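PDB 2PQI: ribosome-inactivating protein 3, which belongs to the plant ribosome-inactivating proteins, a family that acts against ribosomes. Local coordinates for residues Y54-A67 against L75-E87. Numbering follows the deposited sequence.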
ATOM      1  N   TYR A  54      -0.770  -7.863   9.015  1.00 20.95           N
ATOM      2  CA  TYR A  54      -2.162  -7.609   9.402  1.00 25.65           C
ATOM      3  C   TYR A  54      -2.175  -6.305  10.151  1.00 29.16           C
ATOM      4  O   TYR A  54      -1.816  -6.264  11.329  1.00 25.27           O
ATOM      5  CB  TYR A  54      -2.738  -8.708  10.291  1.00 26.81           C
ATOM      6  CG  TYR A  54      -2.997  -9.968   9.527  1.00 29.38           C
ATOM      7  CD1 TYR A  54      -2.068 -11.012   9.541  1.00 33.40           C
ATOM      8  CD2 TYR A  54      -4.121 -10.091   8.711  1.00 31.13           C
ATOM      9  CE1 TYR A  54      -2.242 -12.143   8.758  1.00 37.61           C
ATOM     10  CE2 TYR A  54      -4.310 -11.227   7.916  1.00 35.52           C
ATOM     11  CZ  TYR A  54      -3.362 -12.245   7.946  1.00 36.75           C
ATOM     12  OH  TYR A  54      -3.504 -13.355   7.153  1.00 37.78           O
ATOM     13  N   THR A  55      -2.577  -5.240   9.454  1.00 30.84           N
ATOM     14  CA  THR A  55      -2.595  -3.906  10.041  1.00 33.58           C
ATOM     15  C   THR A  55      -3.972  -3.395  10.393  1.00 32.47           C
ATOM     16  O   THR A  55      -4.806  -3.174   9.510  1.00 33.62           O
ATOM     17  CB  THR A  55      -1.961  -2.890   9.107  1.00 32.36           C
ATOM     18  OG1 THR A  55      -2.751  -2.791   7.919  1.00 42.25           O
ATOM     19  CG2 THR A  55      -0.565  -3.326   8.725  1.00 30.13           C
ATOM     20  N   GLU A  56      -4.205  -3.196  11.687  1.00 31.08           N
ATOM     21  CA  GLU A  56      -5.492  -2.700  12.133  1.00 33.29           C
ATOM     22  C   GLU A  56      -5.550  -1.177  12.212  1.00 30.84           C
ATOM     23  O   GLU A  56      -4.684  -0.526  12.792  1.00 29.51           O
ATOM     24  CB  GLU A  56      -5.870  -3.289  13.486  1.00 36.10           C
ATOM     25  CG  GLU A  56      -7.269  -2.900  13.893  1.00 44.51           C
ATOM     26  CD  GLU A  56      -7.725  -3.575  15.163  1.00 54.93           C
ATOM     27  OE1 GLU A  56      -7.864  -4.821  15.165  1.00 58.45           O
ATOM     28  OE2 GLU A  56      -7.946  -2.852  16.159  1.00 58.07           O
ATOM     29  N   LEU A  57      -6.581  -0.625  11.587  1.00 29.16           N
ATOM     30  CA  LEU A  57      -6.814   0.803  11.571  1.00 28.52           C
ATOM     31  C   LEU A  57      -8.106   0.982  12.367  1.00 31.02           C
ATOM     32  O   LEU A  57      -9.159   0.432  12.005  1.00 28.34           O
ATOM     33  CB  LEU A  57      -6.993   1.289  10.131  1.00 23.29           C
ATOM     34  CG  LEU A  57      -5.859   0.972   9.143  1.00 26.26           C
ATOM     35  CD1 LEU A  57      -6.286   1.373   7.723  1.00 20.05           C
ATOM     36  CD2 LEU A  57      -4.562   1.704   9.549  1.00 21.61           C
ATOM     37  N   LYS A  58      -8.029   1.717  13.471  1.00 31.31           N
ATOM     38  CA  LYS A  58      -9.228   1.908  14.274  1.00 33.95           C
ATOM     39  C   LYS A  58      -9.533   3.359  14.558  1.00 30.23           C
ATOM     40  O   LYS A  58      -8.660   4.132  14.923  1.00 32.01           O
ATOM     41  CB  LYS A  58      -9.129   1.128  15.585  1.00 34.72           C
ATOM     42  CG  LYS A  58      -8.417   1.833  16.690  1.00 34.58           C
ATOM     43  CD  LYS A  58      -8.748   1.165  18.015  1.00 42.25           C
ATOM     44  CE  LYS A  58     -10.251   1.152  18.261  1.00 40.28           C
ATOM     45  NZ  LYS A  58     -10.570   0.553  19.576  1.00 45.77           N
ATOM     46  N   THR A  59     -10.789   3.724  14.356  1.00 35.48           N
ATOM     47  CA  THR A  59     -11.237   5.085  14.587  1.00 39.52           C
ATOM     48  C   THR A  59     -11.756   5.160  16.010  1.00 42.86           C
ATOM     49  O   THR A  59     -11.349   4.375  16.861  1.00 47.94           O
ATOM     50  CB  THR A  59     -12.361   5.457  13.615  1.00 37.77           C
ATOM     51  OG1 THR A  59     -13.395   4.462  13.680  1.00 33.91           O
ATOM     52  CG2 THR A  59     -11.822   5.551  12.199  1.00 35.04           C
ATOM     53  N   ARG A  60     -12.652   6.097  16.281  1.00 43.85           N
ATOM     54  CA  ARG A  60     -13.189   6.209  17.628  1.00 44.53           C
ATOM     55  C   ARG A  60     -14.463   5.368  17.780  1.00 42.84           C
ATOM     56  O   ARG A  60     -14.902   5.070  18.890  1.00 41.49           O
ATOM     57  CB  ARG A  60     -13.442   7.684  17.959  1.00 46.11           C
ATOM     58  CG  ARG A  60     -12.210   8.402  18.510  1.00 48.44           C
ATOM     59  CD  ARG A  60     -12.379   9.911  18.478  1.00 50.42           C
ATOM     60  NE  ARG A  60     -13.761  10.304  18.740  1.00 59.74           N
ATOM     61  CZ  ARG A  60     -14.386  10.154  19.907  1.00 62.44           C
ATOM     62  NH1 ARG A  60     -13.752   9.616  20.944  1.00 64.63           N
ATOM     63  NH2 ARG A  60     -15.655  10.533  20.034  1.00 56.71           N
ATOM     64  N   THR A  61     -15.017   4.939  16.655  1.00 41.24           N
ATOM     65  CA  THR A  61     -16.243   4.158  16.661  1.00 40.95           C
ATOM     66  C   THR A  61     -16.155   2.762  16.063  1.00 41.74           C
ATOM     67  O   THR A  61     -16.916   1.876  16.451  1.00 44.24           O
ATOM     68  CB  THR A  61     -17.320   4.906  15.927  1.00 40.12           C
ATOM     69  OG1 THR A  61     -16.732   5.567  14.799  1.00 42.00           O
ATOM     70  CG2 THR A  61     -17.967   5.925  16.846  1.00 42.31           C
ATOM     71  N   SER A  62     -15.254   2.557  15.111  1.00 43.29           N
ATOM     72  CA  SER A  62     -15.116   1.236  14.508  1.00 43.09           C
ATOM     73  C   SER A  62     -13.680   0.971  14.085  1.00 39.30           C
ATOM     74  O   SER A  62     -12.769   1.721  14.445  1.00 42.36           O
ATOM     75  CB  SER A  62     -16.041   1.111  13.296  1.00 48.09           C
ATOM     76  OG  SER A  62     -16.206  -0.248  12.933  1.00 51.16           O
ATOM     77  N   SER A  63     -13.478  -0.104  13.332  1.00 34.14           N
ATOM     78  CA  SER A  63     -12.144  -0.454  12.844  1.00 32.98           C
ATOM     79  C   SER A  63     -12.186  -1.577  11.825  1.00 31.38           C
ATOM     80  O   SER A  63     -13.201  -2.258  11.657  1.00 32.72           O
ATOM     81  CB  SER A  63     -11.234  -0.886  14.000  1.00 36.72           C
ATOM     82  OG  SER A  63     -11.733  -2.057  14.626  1.00 30.64           O
ATOM     83  N   ILE A  64     -11.070  -1.756  11.133  1.00 28.50           N
ATOM     84  CA  ILE A  64     -10.933  -2.821  10.151  1.00 27.35           C
ATOM     85  C   ILE A  64      -9.497  -3.297  10.211  1.00 28.45           C
ATOM     86  O   ILE A  64      -8.615  -2.582  10.709  1.00 26.04           O
ATOM     87  CB  ILE A  64     -11.223  -2.352   8.699  1.00 26.89           C
ATOM     88  CG1 ILE A  64     -10.213  -1.298   8.262  1.00 28.92           C
ATOM     89  CG2 ILE A  64     -12.627  -1.808   8.593  1.00 26.42           C
ATOM     90  CD1 ILE A  64     -10.460  -0.797   6.857  1.00 29.86           C
ATOM     91  N   THR A  65      -9.264  -4.513   9.731  1.00 27.88           N
ATOM     92  CA  THR A  65      -7.913  -5.047   9.709  1.00 26.89           C
ATOM     93  C   THR A  65      -7.538  -5.321   8.258  1.00 24.90           C
ATOM     94  O   THR A  65      -8.260  -5.996   7.530  1.00 23.03           O
ATOM     95  CB  THR A  65      -7.783  -6.344  10.535  1.00 26.73           C
ATOM     96  OG1 THR A  65      -8.043  -6.062  11.915  1.00 24.72           O
ATOM     97  CG2 THR A  65      -6.374  -6.913  10.402  1.00 19.93           C
ATOM     98  N   LEU A  66      -6.416  -4.754   7.843  1.00 22.18           N
ATOM     99  CA  LEU A  66      -5.935  -4.929   6.490  1.00 22.47           C
ATOM    100  C   LEU A  66      -5.086  -6.190   6.415  1.00 26.78           C
ATOM    101  O   LEU A  66      -4.288  -6.475   7.315  1.00 26.08           O
ATOM    102  CB  LEU A  66      -5.086  -3.731   6.061  1.00 14.47           C
ATOM    103  CG  LEU A  66      -5.734  -2.346   6.055  1.00 18.48           C
ATOM    104  CD1 LEU A  66      -4.711  -1.329   5.567  1.00 17.51           C
ATOM    105  CD2 LEU A  66      -6.979  -2.334   5.172  1.00 15.82           C
ATOM    106  N   ALA A  67      -5.272  -6.945   5.337  1.00 25.44           N
ATOM    107  CA  ALA A  67      -4.525  -8.175   5.109  1.00 23.22           C
ATOM    108  C   ALA A  67      -3.550  -8.013   3.949  1.00 20.32           C
ATOM    109  O   ALA A  67      -3.880  -8.298   2.798  1.00 18.75           O
ATOM    110  CB  ALA A  67      -5.477  -9.334   4.847  1.00 24.07           C
ATOM    111  N   LEU A  75      -2.400  -4.916  -0.828  1.00 22.75           N
ATOM    112  CA  LEU A  75      -3.584  -5.171  -0.041  1.00 25.45           C
ATOM    113  C   LEU A  75      -4.400  -6.266  -0.709  1.00 25.01           C
ATOM    114  O   LEU A  75      -4.784  -6.134  -1.867  1.00 28.57           O
ATOM    115  CB  LEU A  75      -4.409  -3.890   0.081  1.00 23.45           C
ATOM    116  CG  LEU A  75      -5.739  -3.984   0.825  1.00 20.74           C
ATOM    117  CD1 LEU A  75      -5.492  -4.446   2.244  1.00 17.66           C
ATOM    118  CD2 LEU A  75      -6.436  -2.611   0.810  1.00 20.52           C
ATOM    119  N   VAL A  76      -4.663  -7.348   0.015  1.00 24.42           N
ATOM    120  CA  VAL A  76      -5.435  -8.454  -0.539  1.00 25.43           C
ATOM    121  C   VAL A  76      -6.890  -8.383  -0.113  1.00 24.23           C
ATOM    122  O   VAL A  76      -7.791  -8.691  -0.897  1.00 27.64           O
ATOM    123  CB  VAL A  76      -4.849  -9.819  -0.111  1.00 24.14           C
ATOM    124  CG1 VAL A  76      -5.786 -10.955  -0.530  1.00 19.79           C
ATOM    125  CG2 VAL A  76      -3.480  -9.997  -0.731  1.00 23.13           C
ATOM    126  N   GLY A  77      -7.110  -7.994   1.139  1.00 21.17           N
ATOM    127  CA  GLY A  77      -8.462  -7.870   1.655  1.00 17.29           C
ATOM    128  C   GLY A  77      -8.490  -7.157   2.999  1.00 18.16           C
ATOM    129  O   GLY A  77      -7.478  -6.608   3.455  1.00 17.53           O
ATOM    130  N   PHE A  78      -9.653  -7.150   3.639  1.00 18.20           N
ATOM    131  CA  PHE A  78      -9.797  -6.510   4.947  1.00 18.02           C
ATOM    132  C   PHE A  78     -10.901  -7.192   5.757  1.00 20.99           C
ATOM    133  O   PHE A  78     -11.831  -7.784   5.205  1.00 20.15           O
ATOM    134  CB  PHE A  78     -10.094  -5.002   4.791  1.00 16.38           C
ATOM    135  CG  PHE A  78     -11.464  -4.691   4.226  1.00 19.83           C
ATOM    136  CD1 PHE A  78     -12.562  -4.522   5.069  1.00 19.64           C
ATOM    137  CD2 PHE A  78     -11.656  -4.580   2.852  1.00 20.12           C
ATOM    138  CE1 PHE A  78     -13.833  -4.226   4.549  1.00 24.09           C
ATOM    139  CE2 PHE A  78     -12.927  -4.282   2.315  1.00 24.84           C
ATOM    140  CZ  PHE A  78     -14.015  -4.112   3.168  1.00 27.44           C
ATOM    141  N   ARG A  79     -10.773  -7.110   7.075  1.00 22.02           N
ATOM    142  CA  ARG A  79     -11.727  -7.698   7.999  1.00 21.24           C
ATOM    143  C   ARG A  79     -12.572  -6.613   8.652  1.00 22.33           C
ATOM    144  O   ARG A  79     -12.042  -5.583   9.068  1.00 22.58           O
ATOM    145  CB  ARG A  79     -10.963  -8.478   9.077  1.00 18.30           C
ATOM    146  CG  ARG A  79     -11.819  -9.054  10.189  1.00 19.04           C
ATOM    147  CD  ARG A  79     -10.985  -9.942  11.123  1.00 25.79           C
ATOM    148  NE  ARG A  79     -11.805 -10.576  12.161  1.00 29.62           N
ATOM    149  CZ  ARG A  79     -12.321  -9.943  13.218  1.00 30.76           C
ATOM    150  NH1 ARG A  79     -12.092  -8.644  13.401  1.00 24.22           N
ATOM    151  NH2 ARG A  79     -13.110 -10.598  14.067  1.00 25.45           N
ATOM    152  N   THR A  80     -13.878  -6.859   8.757  1.00 24.42           N
ATOM    153  CA  THR A  80     -14.819  -5.918   9.395  1.00 21.31           C
ATOM    154  C   THR A  80     -14.973  -6.234  10.891  1.00 25.00           C
ATOM    155  O   THR A  80     -14.620  -7.333  11.358  1.00 23.74           O
ATOM    156  CB  THR A  80     -16.231  -6.007   8.770  1.00 20.27           C
ATOM    157  OG1 THR A  80     -16.727  -7.343   8.921  1.00 26.92           O
ATOM    158  CG2 THR A  80     -16.207  -5.659   7.294  1.00 18.31           C
ATOM    159  N   PRO A  81     -15.511  -5.280  11.666  1.00 26.11           N
ATOM    160  CA  PRO A  81     -15.698  -5.502  13.100  1.00 26.53           C
ATOM    161  C   PRO A  81     -16.518  -6.763  13.352  1.00 32.95           C
ATOM    162  O   PRO A  81     -16.304  -7.474  14.340  1.00 35.85           O
ATOM    163  CB  PRO A  81     -16.432  -4.250  13.543  1.00 30.41           C
ATOM    164  CG  PRO A  81     -15.898  -3.215  12.621  1.00 29.71           C
ATOM    165  CD  PRO A  81     -15.922  -3.919  11.294  1.00 26.52           C
ATOM    166  N   GLY A  82     -17.460  -7.041  12.455  1.00 32.72           N
ATOM    167  CA  GLY A  82     -18.278  -8.232  12.603  1.00 33.43           C
ATOM    168  C   GLY A  82     -17.517  -9.511  12.284  1.00 36.08           C
ATOM    169  O   GLY A  82     -18.094 -10.603  12.280  1.00 39.04           O
ATOM    170  N   GLY A  83     -16.225  -9.378  11.997  1.00 34.79           N
ATOM    171  CA  GLY A  83     -15.410 -10.542  11.695  1.00 34.48           C
ATOM    172  C   GLY A  83     -15.529 -11.086  10.283  1.00 32.21           C
ATOM    173  O   GLY A  83     -15.153 -12.226  10.025  1.00 36.12           O
ATOM    174  N   VAL A  84     -16.047 -10.281   9.366  1.00 30.08           N
ATOM    175  CA  VAL A  84     -16.189 -10.722   7.988  1.00 27.60           C
ATOM    176  C   VAL A  84     -15.014 -10.290   7.113  1.00 26.26           C
ATOM    177  O   VAL A  84     -14.680  -9.115   7.050  1.00 27.70           O
ATOM    178  CB  VAL A  84     -17.484 -10.179   7.372  1.00 27.70           C
ATOM    179  CG1 VAL A  84     -17.609 -10.650   5.922  1.00 27.77           C
ATOM    180  CG2 VAL A  84     -18.675 -10.634   8.197  1.00 25.38           C
ATOM    181  N   TRP A  85     -14.385 -11.245   6.440  1.00 28.20           N
ATOM    182  CA  TRP A  85     -13.258 -10.931   5.564  1.00 28.99           C
ATOM    183  C   TRP A  85     -13.729 -10.738   4.124  1.00 27.06           C
ATOM    184  O   TRP A  85     -14.485 -11.547   3.598  1.00 32.13           O
ATOM    185  CB  TRP A  85     -12.207 -12.050   5.591  1.00 22.56           C
ATOM    186  CG  TRP A  85     -11.289 -12.057   6.779  1.00 18.60           C
ATOM    187  CD1 TRP A  85     -11.361 -12.876   7.868  1.00 20.52           C
ATOM    188  CD2 TRP A  85     -10.133 -11.225   6.980  1.00 22.61           C
ATOM    189  NE1 TRP A  85     -10.324 -12.608   8.737  1.00 20.54           N
ATOM    190  CE2 TRP A  85      -9.557 -11.598   8.217  1.00 22.92           C
ATOM    191  CE3 TRP A  85      -9.534 -10.199   6.242  1.00 16.72           C
ATOM    192  CZ2 TRP A  85      -8.402 -10.990   8.719  1.00 22.23           C
ATOM    193  CZ3 TRP A  85      -8.393  -9.599   6.740  1.00 20.28           C
ATOM    194  CH2 TRP A  85      -7.839  -9.992   7.970  1.00 24.70           C
ATOM    195  N   TRP A  86     -13.301  -9.647   3.504  1.00 25.51           N
ATOM    196  CA  TRP A  86     -13.634  -9.366   2.111  1.00 22.30           C
ATOM    197  C   TRP A  86     -12.315  -9.368   1.340  1.00 20.87           C
ATOM    198  O   TRP A  86     -11.352  -8.735   1.769  1.00 20.23           O
ATOM    199  CB  TRP A  86     -14.297  -7.999   1.966  1.00 20.96           C
ATOM    200  CG  TRP A  86     -15.672  -7.930   2.532  1.00 28.42           C
ATOM    201  CD1 TRP A  86     -16.028  -7.514   3.789  1.00 27.71           C
ATOM    202  CD2 TRP A  86     -16.885  -8.324   1.879  1.00 23.66           C
ATOM    203  NE1 TRP A  86     -17.392  -7.630   3.957  1.00 30.11           N
ATOM    204  CE2 TRP A  86     -17.944  -8.127   2.806  1.00 24.61           C
ATOM    205  CE3 TRP A  86     -17.184  -8.826   0.604  1.00 19.89           C
ATOM    206  CZ2 TRP A  86     -19.282  -8.417   2.500  1.00 19.90           C
ATOM    207  CZ3 TRP A  86     -18.516  -9.115   0.290  1.00 20.49           C
ATOM    208  CH2 TRP A  86     -19.550  -8.910   1.242  1.00 19.12           C
ATOM    209  N   GLU A  87     -12.277 -10.077   0.214  1.00 21.12           N
ATOM    210  CA  GLU A  87     -11.064 -10.182  -0.605  1.00 19.46           C
ATOM    211  C   GLU A  87     -11.251  -9.690  -2.044  1.00 20.90           C
ATOM    212  O   GLU A  87     -12.287  -9.925  -2.681  1.00 20.06           O
ATOM    213  CB  GLU A  87     -10.594 -11.643  -0.639  1.00 13.77           C
ATOM    214  CG  GLU A  87      -9.279 -11.910  -1.342  1.00 22.61           C
ATOM    215  CD  GLU A  87      -8.799 -13.346  -1.135  1.00 29.19           C
ATOM    216  OE1 GLU A  87      -9.447 -14.083  -0.362  1.00 30.70           O
ATOM    217  OE2 GLU A  87      -7.780 -13.744  -1.737  1.00 28.85           O
TER
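Thr65 and Arg79 face each other as an antiparallel hydrogen-bonded pair, their backbones joined twice: Thr65 N gives its hydrogen to Arg79 O at 3.0 Å, and Arg79 N returns one to Thr65 O at 2.8 Å. Two residues along, Ala67 N donates to Gly77 O, and Val76 N reaches Ala67 O.

On the face of Thr65 and Ala67 the indole of Trp85 lies across the neighbouring strand. Its CG stands anti to the carbonyl carbon (chi1 -79°), and the six-membered ring extends across Arg79 toward 54-67, bringing CZ3 to 3.5 Å from Ala67 CB; alanine's single methyl suits so close an approach. Trp85 CH2 comes to the edge of the Tyr54 ring, 3.7 Å from its CE2, the planes turned 70° apart. The methylene Arg79 CB sits 3.3 Å above the indole, over its centre, while the extended arginine chain carries the guanidinium away to lie against Gly83 CA. Glycine fits at 77, where a beta carbon would collide with Trp86 O.

The other face is aliphatic and aromatic. Leu66 CD2 packs 3.9 Å from Leu75 CD1, the two side chains crossing at about a right angle, and also meets Phe78 CB. Helices 126-137 and 149-165 cover this side through Leu136 and Leu153, which touch Phe78, and Val157 and Cys161, which touch Leu75.

Beyond the strands, Pro81, second residue of the type I turn Thr80-Gly83, where its phi of -55° fits, sets CG against Ser62 OG and Ser63 O, and the positive phi of Gly83 favours glycine. Strands 63-69 and 74-79 thus form a beta hairpin at the centre of the mixed sheet in the ribosome-inactivating protein fold, with helices packed against its Leu66-Phe78 face.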